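Side-chain contact in D-glycero-D-manno-heptose 1-phosphate kinase (Bacteroides thetaiotaomicron, PDB 3K85), which probably transfers a phosphate group from ATP to D-glycero-D-manno-heptose 1-phosphate, as a GHMP-type kinase: residues E146-D151 against Q159-A164. Sequence-based numbering, arbitrary orientation.
Sequences EIERKD and QDQYAA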
loop_
_atom_site.group_PDB
_atom_site.type_symbol
_atom_site.label_atom_id
_atom_site.label_comp_id
_atom_site.label_asym_id
_atom_site.label_seq_id
_atom_site.Cartn_x
_atom_site.Cartn_y
_atom_site.Cartn_z
ATOM N N GLU A 146 11.251 -5.224 -21.727
ATOM C CA GLU A 146 11.748 -6.033 -22.823
ATOM C C GLU A 146 11.890 -5.274 -24.137
ATOM O O GLU A 146 12.860 -5.491 -24.869
ATOM C CB GLU A 146 10.872 -7.274 -23.003
ATOM C CG GLU A 146 11.318 -8.415 -22.098
ATOM C CD GLU A 146 10.441 -9.638 -22.208
ATOM O OE1 GLU A 146 10.144 -10.058 -23.348
ATOM O OE2 GLU A 146 10.056 -10.186 -21.150
ATOM N N ILE A 147 10.949 -4.381 -24.436
ATOM C CA ILE A 147 11.028 -3.609 -25.669
ATOM C C ILE A 147 12.213 -2.663 -25.613
ATOM O O ILE A 147 13.011 -2.581 -26.545
ATOM C CB ILE A 147 9.778 -2.755 -25.895
ATOM C CG1 ILE A 147 8.577 -3.637 -26.204
ATOM C CG2 ILE A 147 10.014 -1.785 -27.045
ATOM C CD1 ILE A 147 7.268 -2.859 -26.219
ATOM N N GLU A 148 12.326 -1.951 -24.502
ATOM C CA GLU A 148 13.387 -0.975 -24.321
ATOM C C GLU A 148 14.776 -1.582 -24.152
ATOM O O GLU A 148 15.706 -1.234 -24.871
ATOM C CB GLU A 148 13.031 -0.088 -23.126
ATOM C CG GLU A 148 14.105 0.878 -22.653
ATOM C CD GLU A 148 13.549 1.914 -21.674
ATOM O OE1 GLU A 148 12.573 1.589 -20.954
ATOM O OE2 GLU A 148 14.091 3.043 -21.617
ATOM N N ARG A 149 14.904 -2.501 -23.206
ATOM C CA ARG A 149 16.179 -3.133 -22.907
ATOM C C ARG A 149 16.718 -4.140 -23.929
ATOM O O ARG A 149 17.920 -4.160 -24.183
ATOM C CB ARG A 149 16.093 -3.773 -21.519
ATOM C CG ARG A 149 15.831 -2.756 -20.404
ATOM C CD ARG A 149 17.100 -1.979 -20.065
ATOM N NE ARG A 149 16.886 -0.537 -19.919
ATOM C CZ ARG A 149 16.126 0.030 -18.986
ATOM N NH1 ARG A 149 15.487 -0.719 -18.104
ATOM N NH2 ARG A 149 16.020 1.351 -18.925
ATOM N N LYS A 150 15.850 -4.968 -24.509
ATOM C CA LYS A 150 16.291 -5.957 -25.492
ATOM C C LYS A 150 16.090 -5.446 -26.922
ATOM O O LYS A 150 17.056 -5.125 -27.615
ATOM C CB LYS A 150 15.527 -7.285 -25.331
ATOM C CG LYS A 150 15.385 -7.832 -23.900
ATOM C CD LYS A 150 16.713 -8.101 -23.179
ATOM C CE LYS A 150 16.448 -8.734 -21.804
ATOM N NZ LYS A 150 17.646 -8.912 -20.919
ATOM N N ASP A 151 14.831 -5.372 -27.353
ATOM C CA ASP A 151 14.470 -4.912 -28.694
ATOM C C ASP A 151 15.185 -3.659 -29.189
ATOM O O ASP A 151 15.447 -3.522 -30.385
ATOM C CB ASP A 151 12.970 -4.676 -28.766
ATOM C CG ASP A 151 12.184 -5.959 -28.764
ATOM O OD1 ASP A 151 12.701 -6.964 -28.228
ATOM O OD2 ASP A 151 11.049 -5.962 -29.291
ATOM N N GLN A 159 13.312 -0.372 -12.166
ATOM C CA GLN A 159 12.377 0.430 -11.397
ATOM C C GLN A 159 11.483 1.365 -12.221
ATOM O O GLN A 159 10.283 1.479 -11.939
ATOM C CB GLN A 159 13.115 1.213 -10.303
ATOM C CG GLN A 159 13.978 2.360 -10.783
ATOM C CD GLN A 159 14.342 3.287 -9.650
ATOM O OE1 GLN A 159 13.473 3.711 -8.886
ATOM N NE2 GLN A 159 15.625 3.614 -9.530
ATOM N N ASP A 160 12.057 1.997 -13.246
ATOM C CA ASP A 160 11.333 2.928 -14.114
ATOM C C ASP A 160 10.102 2.362 -14.801
ATOM O O ASP A 160 9.042 2.984 -14.790
ATOM C CB ASP A 160 12.262 3.494 -15.194
ATOM C CG ASP A 160 13.407 4.292 -14.616
ATOM O OD1 ASP A 160 13.496 4.404 -13.369
ATOM O OD2 ASP A 160 14.222 4.803 -15.416
ATOM N N GLN A 161 10.227 1.200 -15.419
ATOM C CA GLN A 161 9.067 0.632 -16.097
ATOM C C GLN A 161 7.915 0.357 -15.128
ATOM O O GLN A 161 6.755 0.669 -15.411
ATOM C CB GLN A 161 9.435 -0.670 -16.824
ATOM C CG GLN A 161 10.279 -0.486 -18.085
ATOM C CD GLN A 161 11.763 -0.318 -17.798
ATOM O OE1 GLN A 161 12.179 -0.106 -16.662
ATOM N NE2 GLN A 161 12.572 -0.411 -18.849
ATOM N N TYR A 162 8.245 -0.216 -13.977
ATOM C CA TYR A 162 7.229 -0.563 -12.993
ATOM C C TYR A 162 6.585 0.649 -12.334
ATOM O O TYR A 162 5.373 0.652 -12.080
ATOM C CB TYR A 162 7.832 -1.496 -11.935
ATOM C CG TYR A 162 8.054 -2.904 -12.440
ATOM C CD1 TYR A 162 7.060 -3.872 -12.308
ATOM C CD2 TYR A 162 9.221 -3.248 -13.122
ATOM C CE1 TYR A 162 7.215 -5.148 -12.849
ATOM C CE2 TYR A 162 9.385 -4.531 -13.675
ATOM C CZ TYR A 162 8.376 -5.468 -13.537
ATOM O OH TYR A 162 8.489 -6.711 -14.130
ATOM N N ALA A 163 7.383 1.679 -12.053
ATOM C CA ALA A 163 6.840 2.877 -11.429
ATOM C C ALA A 163 5.792 3.492 -12.362
ATOM O O ALA A 163 4.671 3.800 -11.950
ATOM C CB ALA A 163 7.951 3.873 -11.145
ATOM N N ALA A 164 6.141 3.629 -13.633
ATOM C CA ALA A 164 5.227 4.224 -14.593
ATOM C C ALA A 164 3.891 3.501 -14.705
ATOM O O ALA A 164 2.837 4.142 -14.735
ATOM C CB ALA A 164 5.893 4.301 -15.966
#
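In what is probably the active-site region of this GHMP kinase, by analogy with relatives that keep a metal-binding glutamate and a catalytic aspartate here, E148 and R149, near the end of helix 137-151, face Q161 in the first turn of helix 159-166. D160, beside Q161, is paired with R11. The two helices are joined by a short irregular connection and lie at an ordinary packing distance, E148 CA being 9.4 Å from Q161 CA. The contact is a worked example of how one long polar residue can fill the space between helices: the primary amide of Q161 reaches over to a carboxylate and a guanidinium.

E148 sends its CG anti to the backbone N (chi1 172°) and stays extended beyond it, which carries OE1 across to Q161 NE2 at 2.9 Å. The angle is poor for a hydrogen bond, and the carboxylate and amide planes stand 61° apart. The main polar partners of E148 lie instead on helix 115-131, where S117 OG bonds to OE1 and S116 OG to OE2. These serines close the glycine-rich GHMP signature that leads into that helix.

The R149 chain, bent at chi2 and chi3, brings its guanidinium against the same amide, nearly perpendicular to it at 83°. As modelled, R149 NH1 and Q161 NE2 are two donors 3.0 Å apart that cannot bond to each other, a doubtful approach; turning the amide over would only move the conflict to E148 OE1. An alanine in place of Q161 would probably leave the E148 carboxylate without its neighbouring amide and open a gap beside S117, A144 and Y145, which also touch this side chain. Within helix 137-151, R149 NH2 and E148 OE2 form a long salt bridge of 3.7 Å; OE2 sits off the flat guanidinium, so the attraction is of charges alone.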